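Local coordinates for putative angiotensinogen (Lampetra fluviatilis, PDB 5INW), which is a serpin that binds heparin, which promotes its inhibition of thrombin, probably by the trapping mechanism of its family, at residues 110-115 with 244-249; 250-255 with 404-409. The protein carries 1 engineered substitution. One frame throughout, in Å; residues are numbered along the deposited sequence.

Contact 1. Residues 110-115 with 244-249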
ATOM      1  N   PRO A 110       1.192   0.052   2.428  1.00 43.17           N
ATOM      2  CA  PRO A 110       1.235  -0.046   3.902  1.00 43.53           C
ATOM      3  C   PRO A 110       0.289   0.875   4.609  1.00 42.27           C
ATOM      4  O   PRO A 110      -0.281   0.452   5.602  1.00 45.67           O
ATOM      5  CB  PRO A 110       2.685   0.308   4.261  1.00 44.31           C
ATOM      6  CG  PRO A 110       3.479   0.025   3.038  1.00 44.21           C
ATOM      7  CD  PRO A 110       2.537   0.276   1.869  1.00 45.02           C
ATOM      8  N   LEU A 111       0.090   2.089   4.106  1.00 43.12           N
ATOM      9  CA  LEU A 111      -0.880   3.033   4.711  1.00 44.91           C
ATOM     10  C   LEU A 111      -2.312   2.526   4.759  1.00 41.78           C
ATOM     11  O   LEU A 111      -3.016   2.755   5.752  1.00 39.91           O
ATOM     12  CB  LEU A 111      -0.922   4.358   3.951  1.00 48.06           C
ATOM     13  CG  LEU A 111       0.268   5.288   4.122  1.00 52.52           C
ATOM     14  CD1 LEU A 111       0.027   6.484   3.227  1.00 54.27           C
ATOM     15  CD2 LEU A 111       0.472   5.753   5.554  1.00 54.06           C
ATOM     16  N   SER A 112      -2.743   1.928   3.646  1.00 39.71           N
ATOM     17  CA  SER A 112      -4.095   1.422   3.545  1.00 39.61           C
ATOM     18  C   SER A 112      -4.292   0.336   4.583  1.00 40.22           C
ATOM     19  O   SER A 112      -5.287   0.339   5.311  1.00 39.80           O
ATOM     20  CB  SER A 112      -4.397   0.846   2.164  1.00 38.38           C
ATOM     21  OG  SER A 112      -5.768   0.474   2.063  1.00 35.75           O
ATOM     22  N   ILE A 113      -3.324  -0.568   4.655  1.00 37.88           N
ATOM     23  CA  ILE A 113      -3.440  -1.653   5.572  1.00 37.38           C
ATOM     24  C   ILE A 113      -3.340  -1.171   7.026  1.00 36.86           C
ATOM     25  O   ILE A 113      -4.065  -1.651   7.903  1.00 35.05           O
ATOM     26  CB  ILE A 113      -2.425  -2.765   5.272  1.00 38.63           C
ATOM     27  CG1 ILE A 113      -2.693  -3.343   3.888  1.00 39.42           C
ATOM     28  CG2 ILE A 113      -2.570  -3.915   6.296  1.00 39.89           C
ATOM     29  CD1 ILE A 113      -1.626  -4.321   3.396  1.00 39.46           C
ATOM     30  N   ALA A 114      -2.447  -0.220   7.287  1.00 37.68           N
ATOM     31  CA  ALA A 114      -2.317   0.348   8.651  1.00 37.48           C
ATOM     32  C   ALA A 114      -3.586   1.090   9.095  1.00 38.36           C
ATOM     33  O   ALA A 114      -3.944   1.056  10.278  1.00 36.34           O
ATOM     34  CB  ALA A 114      -1.114   1.260   8.749  1.00 38.09           C
ATOM     35  N   SER A 115      -4.238   1.768   8.144  1.00 37.72           N
ATOM     36  CA  SER A 115      -5.456   2.456   8.455  1.00 38.59           C
ATOM     37  C   SER A 115      -6.551   1.497   8.828  1.00 38.63           C
ATOM     38  O   SER A 115      -7.280   1.747   9.797  1.00 41.64           O
ATOM     39  CB  SER A 115      -5.919   3.286   7.297  1.00 39.03           C
ATOM     40  OG  SER A 115      -4.950   4.234   7.053  1.00 40.47           O
ATOM     41  N   ASN A 244     -10.524   0.745   3.940  1.00 38.53           N
ATOM     42  CA  ASN A 244      -9.668   1.848   3.531  1.00 39.57           C
ATOM     43  C   ASN A 244      -9.483   1.723   2.030  1.00 38.50           C
ATOM     44  O   ASN A 244      -9.241   0.638   1.498  1.00 37.52           O
ATOM     45  CB  ASN A 244      -8.271   1.813   4.172  1.00 39.31           C
ATOM     46  CG  ASN A 244      -7.415   2.915   3.658  1.00 39.51           C
ATOM     47  OD1 ASN A 244      -6.782   2.798   2.610  1.00 38.80           O
ATOM     48  ND2 ASN A 244      -7.518   4.064   4.296  1.00 40.63           N
ATOM     49  N   VAL A 245      -9.555   2.861   1.383  1.00 38.81           N
ATOM     50  CA  VAL A 245      -9.020   3.015   0.049  1.00 40.45           C
ATOM     51  C   VAL A 245      -8.024   4.168   0.013  1.00 41.31           C
ATOM     52  O   VAL A 245      -8.168   5.142   0.729  1.00 39.90           O
ATOM     53  CB  VAL A 245     -10.110   3.282  -0.992  1.00 40.09           C
ATOM     54  CG1 VAL A 245     -11.160   2.229  -0.850  1.00 41.08           C
ATOM     55  CG2 VAL A 245     -10.715   4.660  -0.804  1.00 40.65           C
ATOM     56  N   ILE A 246      -7.127   4.091  -0.955  1.00 42.75           N
ATOM     57  CA  ILE A 246      -6.111   5.089  -1.169  1.00 42.09           C
ATOM     58  C   ILE A 246      -5.810   5.131  -2.648  1.00 40.45           C
ATOM     59  O   ILE A 246      -5.659   4.091  -3.302  1.00 40.51           O
ATOM     60  CB  ILE A 246      -4.941   4.741  -0.291  1.00 44.92           C
ATOM     61  CG1 ILE A 246      -3.773   5.642  -0.494  1.00 44.86           C
ATOM     62  CG2 ILE A 246      -4.496   3.312  -0.528  1.00 49.83           C
ATOM     63  CD1 ILE A 246      -2.832   5.422   0.678  1.00 46.32           C
ATOM     64  N   TYR A 247      -5.771   6.349  -3.166  1.00 40.43           N
ATOM     65  CA  TYR A 247      -5.605   6.630  -4.568  1.00 39.82           C
ATOM     66  C   TYR A 247      -4.500   7.642  -4.729  1.00 42.20           C
ATOM     67  O   TYR A 247      -4.571   8.697  -4.096  1.00 43.43           O
ATOM     68  CB  TYR A 247      -6.875   7.239  -5.135  1.00 38.83           C
ATOM     69  CG  TYR A 247      -6.729   7.698  -6.570  1.00 39.71           C
ATOM     70  CD1 TYR A 247      -6.888   6.813  -7.587  1.00 40.42           C
ATOM     71  CD2 TYR A 247      -6.392   9.030  -6.894  1.00 41.75           C
ATOM     72  CE1 TYR A 247      -6.753   7.210  -8.897  1.00 45.30           C
ATOM     73  CE2 TYR A 247      -6.227   9.448  -8.205  1.00 43.19           C
ATOM     74  CZ  TYR A 247      -6.416   8.519  -9.216  1.00 45.92           C
ATOM     75  OH  TYR A 247      -6.304   8.812 -10.574  1.00 50.40           O
ATOM     76  N   PHE A 248      -3.532   7.332  -5.602  1.00 42.37           N
ATOM     77  CA  PHE A 248      -2.434   8.225  -5.953  1.00 44.07           C
ATOM     78  C   PHE A 248      -2.368   8.442  -7.459  1.00 45.86           C
ATOM     79  O   PHE A 248      -2.441   7.468  -8.228  1.00 46.87           O
ATOM     80  CB  PHE A 248      -1.127   7.581  -5.484  1.00 45.81           C
ATOM     81  CG  PHE A 248       0.119   8.135  -6.133  1.00 45.96           C
ATOM     82  CD1 PHE A 248       0.629   9.364  -5.742  1.00 46.75           C
ATOM     83  CD2 PHE A 248       0.796   7.408  -7.089  1.00 47.27           C
ATOM     84  CE1 PHE A 248       1.761   9.878  -6.325  1.00 47.87           C
ATOM     85  CE2 PHE A 248       1.944   7.913  -7.682  1.00 49.19           C
ATOM     86  CZ  PHE A 248       2.438   9.139  -7.283  1.00 48.89           C
ATOM     87  N   LYS A 249      -2.240   9.697  -7.900  1.00 47.26           N
ATOM     88  CA  LYS A 249      -1.937   9.954  -9.313  1.00 49.72           C
ATOM     89  C   LYS A 249      -0.951  11.077  -9.445  1.00 50.50           C
ATOM     90  O   LYS A 249      -1.284  12.230  -9.201  1.00 53.78           O
ATOM     91  CB  LYS A 249      -3.167  10.259 -10.146  1.00 50.99           C
ATOM     92  CG  LYS A 249      -2.882  10.344 -11.645  1.00 51.33           C
ATOM     93  CD  LYS A 249      -4.171  10.603 -12.400  1.00 52.59           C
ATOM     94  CE  LYS A 249      -3.895  10.933 -13.842  1.00 56.15           C
ATOM     95  NZ  LYS A 249      -5.117  11.500 -14.464  1.00 60.08           N
TER
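Ser-112 and Asn-244 meet tip to tip in what corresponds to the shutter of the serpin fold, where the start of helix 110-122 lies behind strand 238-251 of the large central sheet. Asn-244 has CG anti to its backbone N (chi1 177°), which carries the amide toward the helix. Its OD1 accepts a bond from Ser-112 OG at 2.6 Å; the hydroxyl approaches at 118° to the C=O and is tilted 32° out of the amide plane. Ser-112 OG also bonds to Thr-412 OG1, and Asn-244 ND2 to Asn-174 OD1, so a short hydroxyl and a two-ended amide suit a buried polar network. A leucine in place of Asn-244 would probably cost Ser-112 OG its acceptor, leaving it Thr-412 OG1, and take from Asn-174 OD1 the N-H that reaches it. Beside this network the contact turns apolar: Ile-246 sets CG2 against Ser-112 CB at 3.7 Å, while its CD1 meets Leu-111 CB at 3.9 Å, the two branched chains crossing at about a right angle. Ser-115 rests its CB near Asn-244 ND2 and turns its hydroxyl back into the helix: OG and N of Ser-115 reach Leu-111 O from opposite faces of the carbonyl plane, the OG bond being 2.8 Å long.

Contact 2. Residues 250-255 with 404-409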
ATOM      1  N   GLY A 250       0.264  10.708  -9.848  1.00 49.54           N
ATOM      2  CA  GLY A 250       1.369  11.626  -9.960  1.00 48.13           C
ATOM      3  C   GLY A 250       1.893  11.729 -11.368  1.00 47.05           C
ATOM      4  O   GLY A 250       2.146  10.751 -12.026  1.00 46.47           O
ATOM      5  N   SER A 251       2.042  12.954 -11.824  1.00 49.94           N
ATOM      6  CA  SER A 251       2.732  13.243 -13.107  1.00 50.15           C
ATOM      7  C   SER A 251       4.216  13.201 -12.887  1.00 50.18           C
ATOM      8  O   SER A 251       4.703  13.749 -11.864  1.00 52.34           O
ATOM      9  CB  SER A 251       2.362  14.617 -13.618  1.00 48.44           C
ATOM     10  OG  SER A 251       1.185  14.515 -14.311  1.00 48.61           O
ATOM     11  N   TRP A 252       4.946  12.595 -13.826  1.00 48.84           N
ATOM     12  CA  TRP A 252       6.421  12.624 -13.735  1.00 48.49           C
ATOM     13  C   TRP A 252       6.883  14.089 -13.766  1.00 49.78           C
ATOM     14  O   TRP A 252       6.251  14.971 -14.397  1.00 49.29           O
ATOM     15  CB  TRP A 252       7.086  11.912 -14.895  1.00 47.82           C
ATOM     16  CG  TRP A 252       6.784  10.515 -15.023  1.00 46.15           C
ATOM     17  CD1 TRP A 252       6.170   9.914 -16.068  1.00 46.04           C
ATOM     18  CD2 TRP A 252       7.085   9.478 -14.075  1.00 45.09           C
ATOM     19  NE1 TRP A 252       6.046   8.560 -15.835  1.00 45.92           N
ATOM     20  CE2 TRP A 252       6.624   8.261 -14.627  1.00 44.77           C
ATOM     21  CE3 TRP A 252       7.699   9.457 -12.833  1.00 43.02           C
ATOM     22  CZ2 TRP A 252       6.756   7.049 -13.970  1.00 43.41           C
ATOM     23  CZ3 TRP A 252       7.836   8.268 -12.206  1.00 42.58           C
ATOM     24  CH2 TRP A 252       7.342   7.070 -12.753  1.00 41.91           C
ATOM     25  N   GLY A 253       7.958  14.360 -13.054  1.00 50.22           N
ATOM     26  CA  GLY A 253       8.599  15.641 -13.194  1.00 53.14           C
ATOM     27  C   GLY A 253       9.205  15.770 -14.568  1.00 54.88           C
ATOM     28  O   GLY A 253       9.282  16.872 -15.086  1.00 57.97           O
ATOM     29  N   ASN A 254       9.668  14.651 -15.123  1.00 56.29           N
ATOM     30  CA  ASN A 254      10.188  14.585 -16.465  1.00 59.04           C
ATOM     31  C   ASN A 254       9.326  13.604 -17.192  1.00 59.22           C
ATOM     32  O   ASN A 254       9.490  12.396 -17.080  1.00 58.70           O
ATOM     33  CB  ASN A 254      11.597  14.070 -16.423  1.00 62.27           C
ATOM     34  CG  ASN A 254      12.381  14.692 -15.321  1.00 64.55           C
ATOM     35  OD1 ASN A 254      12.879  15.801 -15.486  1.00 69.65           O
ATOM     36  ND2 ASN A 254      12.504  13.994 -14.180  1.00 64.62           N
ATOM     37  N   LYS A 255       8.361  14.120 -17.928  1.00 61.78           N
ATOM     38  CA  LYS A 255       7.456  13.262 -18.682  1.00 61.65           C
ATOM     39  C   LYS A 255       8.153  12.628 -19.887  1.00 61.62           C
ATOM     40  O   LYS A 255       8.988  13.250 -20.502  1.00 61.04           O
ATOM     41  CB  LYS A 255       6.238  14.063 -19.125  1.00 63.46           C
ATOM     42  CG  LYS A 255       5.350  14.536 -17.975  1.00 62.07           C
ATOM     43  CD  LYS A 255       3.966  14.854 -18.493  1.00 62.37           C
ATOM     44  CE  LYS A 255       3.220  15.753 -17.548  1.00 63.33           C
ATOM     45  NZ  LYS A 255       1.917  16.097 -18.166  1.00 65.07           N
ATOM     46  N   GLU A 404       2.859   9.808 -18.913  1.00 56.71           N
ATOM     47  CA  GLU A 404       2.519  10.963 -18.047  1.00 57.62           C
ATOM     48  C   GLU A 404       2.997  10.757 -16.620  1.00 54.53           C
ATOM     49  O   GLU A 404       3.267  11.727 -15.893  1.00 54.27           O
ATOM     50  CB  GLU A 404       1.006  11.256 -17.955  1.00 59.28           C
ATOM     51  CG  GLU A 404       0.257  11.350 -19.281  1.00 66.59           C
ATOM     52  CD  GLU A 404       0.616  12.552 -20.209  1.00 72.96           C
ATOM     53  OE1 GLU A 404       0.599  12.367 -21.463  1.00 78.66           O
ATOM     54  OE2 GLU A 404       0.898  13.683 -19.733  1.00 73.27           O
ATOM     55  N   GLY A 405       3.009   9.512 -16.175  1.00 50.52           N
ATOM     56  CA  GLY A 405       3.101   9.312 -14.768  1.00 49.75           C
ATOM     57  C   GLY A 405       2.603   7.980 -14.290  1.00 48.75           C
ATOM     58  O   GLY A 405       2.685   6.993 -15.006  1.00 51.47           O
ATOM     59  N   THR A 406       2.183   7.958 -13.034  1.00 45.31           N
ATOM     60  CA  THR A 406       1.827   6.754 -12.383  1.00 45.26           C
ATOM     61  C   THR A 406       0.458   6.945 -11.736  1.00 46.70           C
ATOM     62  O   THR A 406       0.211   7.997 -11.148  1.00 45.37           O
ATOM     63  CB  THR A 406       2.860   6.412 -11.286  1.00 45.26           C
ATOM     64  OG1 THR A 406       4.148   6.201 -11.871  1.00 45.24           O
ATOM     65  CG2 THR A 406       2.444   5.192 -10.501  1.00 43.12           C
ATOM     66  N   GLU A 407      -0.415   5.938 -11.870  1.00 47.73           N
ATOM     67  CA  GLU A 407      -1.692   5.904 -11.205  1.00 50.10           C
ATOM     68  C   GLU A 407      -1.664   4.662 -10.370  1.00 49.22           C
ATOM     69  O   GLU A 407      -1.197   3.613 -10.845  1.00 50.33           O
ATOM     70  CB  GLU A 407      -2.809   5.816 -12.217  1.00 55.92           C
ATOM     71  CG  GLU A 407      -4.065   6.572 -11.775  1.00 62.32           C
ATOM     72  CD  GLU A 407      -5.365   6.063 -12.386  1.00 66.89           C
ATOM     73  OE1 GLU A 407      -6.201   6.914 -12.718  1.00 67.06           O
ATOM     74  OE2 GLU A 407      -5.567   4.815 -12.517  1.00 76.51           O
ATOM     75  N   ALA A 408      -2.075   4.769  -9.103  1.00 46.46           N
ATOM     76  CA  ALA A 408      -2.031   3.620  -8.170  1.00 45.59           C
ATOM     77  C   ALA A 408      -3.197   3.672  -7.229  1.00 46.28           C
ATOM     78  O   ALA A 408      -3.407   4.718  -6.627  1.00 47.22           O
ATOM     79  CB  ALA A 408      -0.725   3.572  -7.374  1.00 44.39           C
ATOM     80  N   LYS A 409      -3.898   2.542  -7.078  1.00 46.43           N
ATOM     81  CA  LYS A 409      -5.034   2.390  -6.179  1.00 47.64           C
ATOM     82  C   LYS A 409      -4.675   1.286  -5.205  1.00 46.42           C
ATOM     83  O   LYS A 409      -4.019   0.349  -5.598  1.00 46.37           O
ATOM     84  CB  LYS A 409      -6.245   1.896  -6.952  1.00 50.96           C
ATOM     85  CG  LYS A 409      -6.926   2.910  -7.829  1.00 56.11           C
ATOM     86  CD  LYS A 409      -7.808   2.251  -8.913  1.00 61.30           C
ATOM     87  CE  LYS A 409      -7.849   3.118 -10.191  1.00 67.43           C
ATOM     88  NZ  LYS A 409      -7.776   2.392 -11.509  1.00 71.64           N
TER
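Trp-252 lays its indole over Gly-405, whose CA stands 3.5 Å from the centroid of the five-membered ring and 22° off its normal, a CH-pi contact over the face. This is the close-packed side. Gly-250 and Thr-406 form an antiparallel hydrogen-bonded pair, Gly-250 N to Thr-406 O and Thr-406 N to Gly-250 O each spanning 3.0 Å. At the next, non-hydrogen-bonded pair the CA atoms of Ser-251 and Gly-405 are 4.3 Å apart, and beyond it Trp-252 N bonds to Glu-404 O at 2.8 Å. Glycine suits position 405 twice over: its backbone angles (phi 158°, psi -154°) would press a CB against the preceding carbonyl oxygen, and a CB would also collide with Gly-250 O. Thr-406 brings OG1 to 3.4 Å from Trp-252 CH2, yet that hydroxyl bonds to Tyr-302 OH, whose ring stacks with the indole; Trp-252 NE1 is held by Asn-402 O.

The other side is open to solvent. There Lys-255, extended beyond CG, reaches Glu-404, which bends at chi2 to meet it. Lys-255 NZ lies 3.1 Å from Glu-404 OE2, nearly along the C-O axis, in a salt bridge between two long, exposed chains whose charged ends suit the solvent side. Strand 405-417 is evidently the N-terminal part of the cleaved reactive loop, inserted between strands 238-251 and 389-401, and this meeting of Trp-252 with its start corresponds to the breach of the serpin fold, where the loop enters the central sheet.

Overall arrangement
Following the chain from the N terminus, past helix 77-96, the first of the four segments is the start of helix 110-122, and contact 1 closes a loop of 128 residues by bringing 244-249 back against its opening turns. The chain runs straight on into 250-255, where contact 2 opens a second loop of 148 residues that returns at 404-409. The loops therefore follow one another, neither nesting nor crossing, and share strand 238-251. Their centres are about 17 Å apart, contact 1 near the centre of the chain and contact 2 toward the end of that strand. Between them the pairing with strand 405-417 is continuous: Phe-248 N probably bonds to Ala-408 O at 2.8 Å.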